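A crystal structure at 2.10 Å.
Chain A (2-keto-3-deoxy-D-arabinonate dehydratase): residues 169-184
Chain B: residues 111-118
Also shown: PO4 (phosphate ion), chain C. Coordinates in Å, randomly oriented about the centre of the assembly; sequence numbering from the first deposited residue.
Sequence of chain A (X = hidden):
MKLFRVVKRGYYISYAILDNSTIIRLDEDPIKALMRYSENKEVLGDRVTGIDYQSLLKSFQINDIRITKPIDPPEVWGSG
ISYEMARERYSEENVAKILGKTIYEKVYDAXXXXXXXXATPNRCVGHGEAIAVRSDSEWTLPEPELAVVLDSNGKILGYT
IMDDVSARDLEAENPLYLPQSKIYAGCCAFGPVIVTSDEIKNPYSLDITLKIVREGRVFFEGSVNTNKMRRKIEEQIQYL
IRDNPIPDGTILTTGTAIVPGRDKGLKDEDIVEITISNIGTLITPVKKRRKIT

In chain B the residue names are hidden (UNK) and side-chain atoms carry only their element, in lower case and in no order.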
# COMPACT_ATOMS: atom_id res chain seq x y z
N ASP A 169 18.94 -3.76 39.22
CA ASP A 169 19.15 -4.95 40.05
C ASP A 169 19.50 -6.18 39.22
O ASP A 169 20.36 -6.96 39.61
CB ASP A 169 17.94 -5.22 40.97
CG ASP A 169 16.63 -5.38 40.21
OD1 ASP A 169 16.43 -4.69 39.19
OD2 ASP A 169 15.79 -6.20 40.65
N LEU A 170 18.83 -6.33 38.07
CA LEU A 170 19.10 -7.46 37.17
C LEU A 170 20.51 -7.35 36.58
O LEU A 170 21.21 -8.35 36.46
CB LEU A 170 18.03 -7.57 36.08
CG LEU A 170 16.56 -7.74 36.50
CD1 LEU A 170 15.67 -8.03 35.29
CD2 LEU A 170 16.39 -8.82 37.55
N GLU A 171 20.90 -6.13 36.22
CA GLU A 171 22.24 -5.84 35.72
C GLU A 171 23.33 -6.15 36.76
O GLU A 171 24.37 -6.75 36.42
CB GLU A 171 22.33 -4.38 35.28
CG GLU A 171 23.74 -3.91 34.99
CD GLU A 171 23.83 -2.44 34.60
OE1 GLU A 171 22.82 -1.71 34.75
OE2 GLU A 171 24.91 -2.02 34.16
N ALA A 172 23.10 -5.74 38.01
CA ALA A 172 24.06 -5.95 39.10
C ALA A 172 24.23 -7.43 39.41
O ALA A 172 25.32 -7.87 39.79
CB ALA A 172 23.61 -5.20 40.35
N GLU A 173 23.15 -8.18 39.23
CA GLU A 173 23.12 -9.62 39.42
C GLU A 173 24.11 -10.35 38.50
O GLU A 173 24.81 -11.28 38.91
CB GLU A 173 21.70 -10.10 39.13
CG GLU A 173 21.12 -11.10 40.09
CD GLU A 173 19.61 -11.10 40.03
OE1 GLU A 173 18.98 -10.19 40.63
OE2 GLU A 173 19.04 -11.99 39.37
N ASN A 174 24.17 -9.91 37.24
CA ASN A 174 25.06 -10.47 36.22
C ASN A 174 25.04 -9.57 34.99
O ASN A 174 23.96 -9.22 34.51
CB ASN A 174 24.61 -11.89 35.84
CG ASN A 174 25.70 -12.71 35.17
OD1 ASN A 174 26.37 -12.25 34.25
ND2 ASN A 174 25.88 -13.94 35.64
N PRO A 175 26.23 -9.17 34.48
CA PRO A 175 26.30 -8.36 33.25
C PRO A 175 25.65 -9.03 32.04
O PRO A 175 25.29 -8.35 31.08
CB PRO A 175 27.80 -8.18 33.02
CG PRO A 175 28.46 -9.26 33.84
CD PRO A 175 27.57 -9.45 35.03
N LEU A 176 25.51 -10.36 32.10
CA LEU A 176 24.86 -11.12 31.04
C LEU A 176 23.33 -10.95 31.04
O LEU A 176 22.66 -11.39 30.10
CB LEU A 176 25.23 -12.61 31.13
CG LEU A 176 26.71 -12.97 30.93
CD1 LEU A 176 26.92 -14.47 31.08
CD2 LEU A 176 27.25 -12.49 29.58
N TYR A 177 22.80 -10.32 32.09
CA TYR A 177 21.37 -10.01 32.17
C TYR A 177 21.05 -8.60 31.65
O TYR A 177 19.89 -8.17 31.68
CB TYR A 177 20.85 -10.15 33.60
CG TYR A 177 20.91 -11.55 34.19
CD1 TYR A 177 20.72 -12.68 33.40
CD2 TYR A 177 21.10 -11.73 35.56
CE1 TYR A 177 20.76 -13.96 33.94
CE2 TYR A 177 21.14 -13.01 36.12
CZ TYR A 177 20.97 -14.12 35.31
OH TYR A 177 21.01 -15.38 35.86
N LEU A 178 22.07 -7.88 31.20
CA LEU A 178 21.89 -6.51 30.71
C LEU A 178 20.76 -6.34 29.67
O LEU A 178 19.96 -5.43 29.81
CB LEU A 178 23.20 -5.90 30.20
CG LEU A 178 23.18 -4.38 30.00
CD1 LEU A 178 23.21 -3.64 31.34
CD2 LEU A 178 24.33 -3.91 29.12
N PRO A 179 20.71 -7.22 28.64
CA PRO A 179 19.60 -7.09 27.67
C PRO A 179 18.21 -7.16 28.32
O PRO A 179 17.34 -6.35 27.98
CB PRO A 179 19.81 -8.29 26.73
CG PRO A 179 21.28 -8.58 26.82
CD PRO A 179 21.63 -8.31 28.26
N GLN A 180 18.01 -8.10 29.24
CA GLN A 180 16.76 -8.23 29.98
C GLN A 180 16.48 -6.99 30.83
O GLN A 180 15.32 -6.59 31.00
CB GLN A 180 16.79 -9.47 30.88
CG GLN A 180 16.65 -10.78 30.15
CD GLN A 180 16.68 -11.97 31.09
OE1 GLN A 180 15.68 -12.28 31.75
NE2 GLN A 180 17.82 -12.65 31.15
N SER A 181 17.54 -6.38 31.35
CA SER A 181 17.42 -5.19 32.19
C SER A 181 17.10 -3.94 31.38
O SER A 181 16.69 -2.92 31.94
CB SER A 181 18.70 -4.98 33.00
OG SER A 181 19.68 -4.32 32.22
N LYS A 182 17.30 -4.03 30.06
CA LYS A 182 17.23 -2.87 29.16
C LYS A 182 16.09 -2.90 28.15
O LYS A 182 15.60 -1.85 27.75
CB LYS A 182 18.55 -2.70 28.39
CG LYS A 182 19.75 -2.28 29.24
CD LYS A 182 19.75 -0.80 29.51
CE LYS A 182 21.02 -0.39 30.24
NZ LYS A 182 20.99 1.07 30.54
N ILE A 183 15.69 -4.10 27.72
CA ILE A 183 14.78 -4.26 26.57
C ILE A 183 13.47 -4.94 26.97
O ILE A 183 13.44 -6.13 27.26
CB ILE A 183 15.44 -5.07 25.40
CG1 ILE A 183 16.87 -4.59 25.12
CG2 ILE A 183 14.58 -4.98 24.12
CD1 ILE A 183 17.71 -5.54 24.24
N TYR A 184 12.39 -4.16 26.95
CA TYR A 184 11.05 -4.63 27.33
C TYR A 184 10.02 -3.54 27.02
O TYR A 184 10.40 -2.41 26.69
CB TYR A 184 11.02 -5.04 28.82
CG TYR A 184 11.41 -3.94 29.78
CD1 TYR A 184 10.45 -3.09 30.32
CD2 TYR A 184 12.74 -3.75 30.15
CE1 TYR A 184 10.81 -2.07 31.20
CE2 TYR A 184 13.11 -2.73 31.03
CZ TYR A 184 12.13 -1.90 31.55
OH TYR A 184 12.46 -0.89 32.43
N UNK B 111 18.55 -19.20 38.51
CA UNK B 111 17.19 -19.43 38.03
C UNK B 111 16.94 -18.70 36.70
O UNK B 111 16.23 -19.21 35.84
c UNK B 111 16.08 -17.58 39.42
c UNK B 111 16.08 -19.07 39.09
c UNK B 111 16.24 -19.91 40.36
N UNK B 112 17.54 -17.52 36.55
CA UNK B 112 17.36 -16.68 35.36
C UNK B 112 18.37 -17.03 34.27
O UNK B 112 19.58 -16.86 34.47
n UNK B 112 16.40 -12.39 35.97
c UNK B 112 17.20 -14.25 34.54
n UNK B 112 14.38 -11.70 36.80
c UNK B 112 17.35 -12.78 34.92
c UNK B 112 17.45 -15.19 35.72
n UNK B 112 14.63 -11.98 34.54
c UNK B 112 15.14 -12.03 35.76
N UNK B 113 17.88 -17.49 33.10
CA UNK B 113 18.76 -17.78 31.97
C UNK B 113 19.25 -16.51 31.28
O UNK B 113 18.69 -15.43 31.51
c UNK B 113 17.86 -18.58 31.03
c UNK B 113 16.49 -18.07 31.30
c UNK B 113 16.47 -17.78 32.79
N UNK B 114 20.28 -16.64 30.45
CA UNK B 114 20.73 -15.53 29.62
C UNK B 114 19.83 -15.39 28.40
O UNK B 114 19.56 -16.37 27.70
c UNK B 114 22.18 -15.74 29.18
o UNK B 114 24.79 -14.05 27.30
o UNK B 114 24.13 -16.14 27.23
c UNK B 114 23.97 -14.95 27.58
c UNK B 114 22.74 -14.57 28.37
N UNK B 115 19.35 -14.17 28.17
CA UNK B 115 18.55 -13.83 26.99
C UNK B 115 19.12 -12.55 26.40
O UNK B 115 19.30 -11.56 27.12
c UNK B 115 17.05 -13.60 27.36
c UNK B 115 16.38 -14.89 27.88
c UNK B 115 16.21 -16.02 26.87
c UNK B 115 16.25 -13.00 26.18
N UNK B 116 19.43 -12.55 25.11
CA UNK B 116 19.95 -11.35 24.44
C UNK B 116 19.29 -11.11 23.09
O UNK B 116 18.79 -12.05 22.47
c UNK B 116 22.74 -14.93 23.47
c UNK B 116 22.91 -14.85 22.09
c UNK B 116 22.28 -13.81 24.19
c UNK B 116 21.49 -11.42 24.31
c UNK B 116 21.98 -12.62 23.53
c UNK B 116 22.17 -12.55 22.15
c UNK B 116 22.62 -13.65 21.43
N UNK B 117 19.28 -9.86 22.64
CA UNK B 117 18.81 -9.53 21.30
C UNK B 117 19.92 -9.84 20.31
O UNK B 117 21.06 -9.40 20.49
c UNK B 117 18.55 -7.07 18.89
c UNK B 117 18.41 -8.05 21.21
c UNK B 117 17.78 -7.66 19.89
c UNK B 117 15.85 -7.54 18.43
c UNK B 117 17.98 -6.71 17.66
c UNK B 117 16.63 -6.95 17.43
c UNK B 117 16.43 -7.89 19.65
N UNK B 118 19.59 -10.58 19.25
CA UNK B 118 20.59 -11.06 18.30
C UNK B 118 20.59 -10.29 16.97
O UNK B 118 21.65 -9.83 16.53
c UNK B 118 23.62 -13.37 15.99
c UNK B 118 22.79 -12.95 17.20
c UNK B 118 20.42 -12.57 18.06
n UNK B 118 25.09 -13.17 16.21
c UNK B 118 21.30 -13.16 16.94
P PO4 C . 25.07 0.39 31.22
O1 PO4 C . 23.76 1.03 31.62
O2 PO4 C . 24.80 -0.70 30.21
O3 PO4 C . 25.96 1.45 30.62
O4 PO4 C . 25.75 -0.21 32.42
O HOH W 1 16.64 -12.89 39.06
O HOH W 2 23.43 -11.38 27.43
O HOH W 3 20.06 -11.68 29.52

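Position 111 has three side-chain carbons, one carrying the other two. It makes no contact with the chain A stretch. The fork at the first carbon identifies B:Val111.

Position 112 has three carbons, a nitrogen, then a carbon carrying two more nitrogens. This chain lies across the ring of A:Tyr177 and reaches A:Leu170 and A:Gln180. A terminal guanidinium means B:Arg112. Its CD sits 3.6 Å from the centroid of the A:Tyr177 ring, over the face, a CH-pi contact. Its NH2 donates to A:Gln180 OE1 at 3.0 Å. A:Leu170 CD2 covers one guanidinium face, 3.6 Å from B:Arg112 NH1. Water 1 accepts from B:Arg112 NE and donates to A:Glu173 OE2, linking charges too far apart for a salt bridge. The backbone O of B:Arg112 accepts a very short hydrogen bond, 2.5 Å, from A:Tyr177 OH.

Position 113 has three carbons that close a ring onto the backbone N. CA-to-CB points away from the chain A stretch. This is B:Pro113. Its carbonyl O accepts from A:Gln180 NE2 at 2.9 Å.

Position 114 has three carbons, the third carrying two oxygens. Its second side-chain carbon lies 3.6 Å from A:Leu176 O. The carboxylate after two methylenes gives B:Glu114. Water 2 donates both to B:Glu114 OE2 and to A:Leu176 O.

Position 115 has four carbons, forked at the first, with one arm two carbons long. Its CB is 4.0 Å from A:Gln180 NE2, and its backbone O is 3.3 Å from A:Pro179 CB. This is B:Ile115.

Position 116 has one carbon, then a six-carbon ring without a hydroxyl. The ring leads away from the chain A stretch, so CB makes the contact, 3.8 Å from A:Pro179 CG. This is B:Phe116.

Position 117 has the same atoms. Its CA-to-CB bond points toward the chain A stretch, and its CB packs 4.0 Å from A:Ile183 CD1, while the ring leads away. This is B:Phe117.

Position 118 has four carbons in a row ending in nitrogen. It is out of reach of the chain A stretch. The terminal amine gives B:Lys118.

The contact is polar at one end and apolar at the other. B:Arg112 is held by its backbone O, its guanidinium and its aliphatic chain. A:Gln180 uses both ends of its amide: OE1 receives the guanidinium, and NE2 donates to B:Pro113 O and to water 3. That water donates to B:Ile115 O and A:Leu176 O, joining the two backbones. Farther along, A:Pro179 and A:Ile183 pack on the CB atoms of the two phenylalanines.

Chain B 111-118: VRPEIFFK
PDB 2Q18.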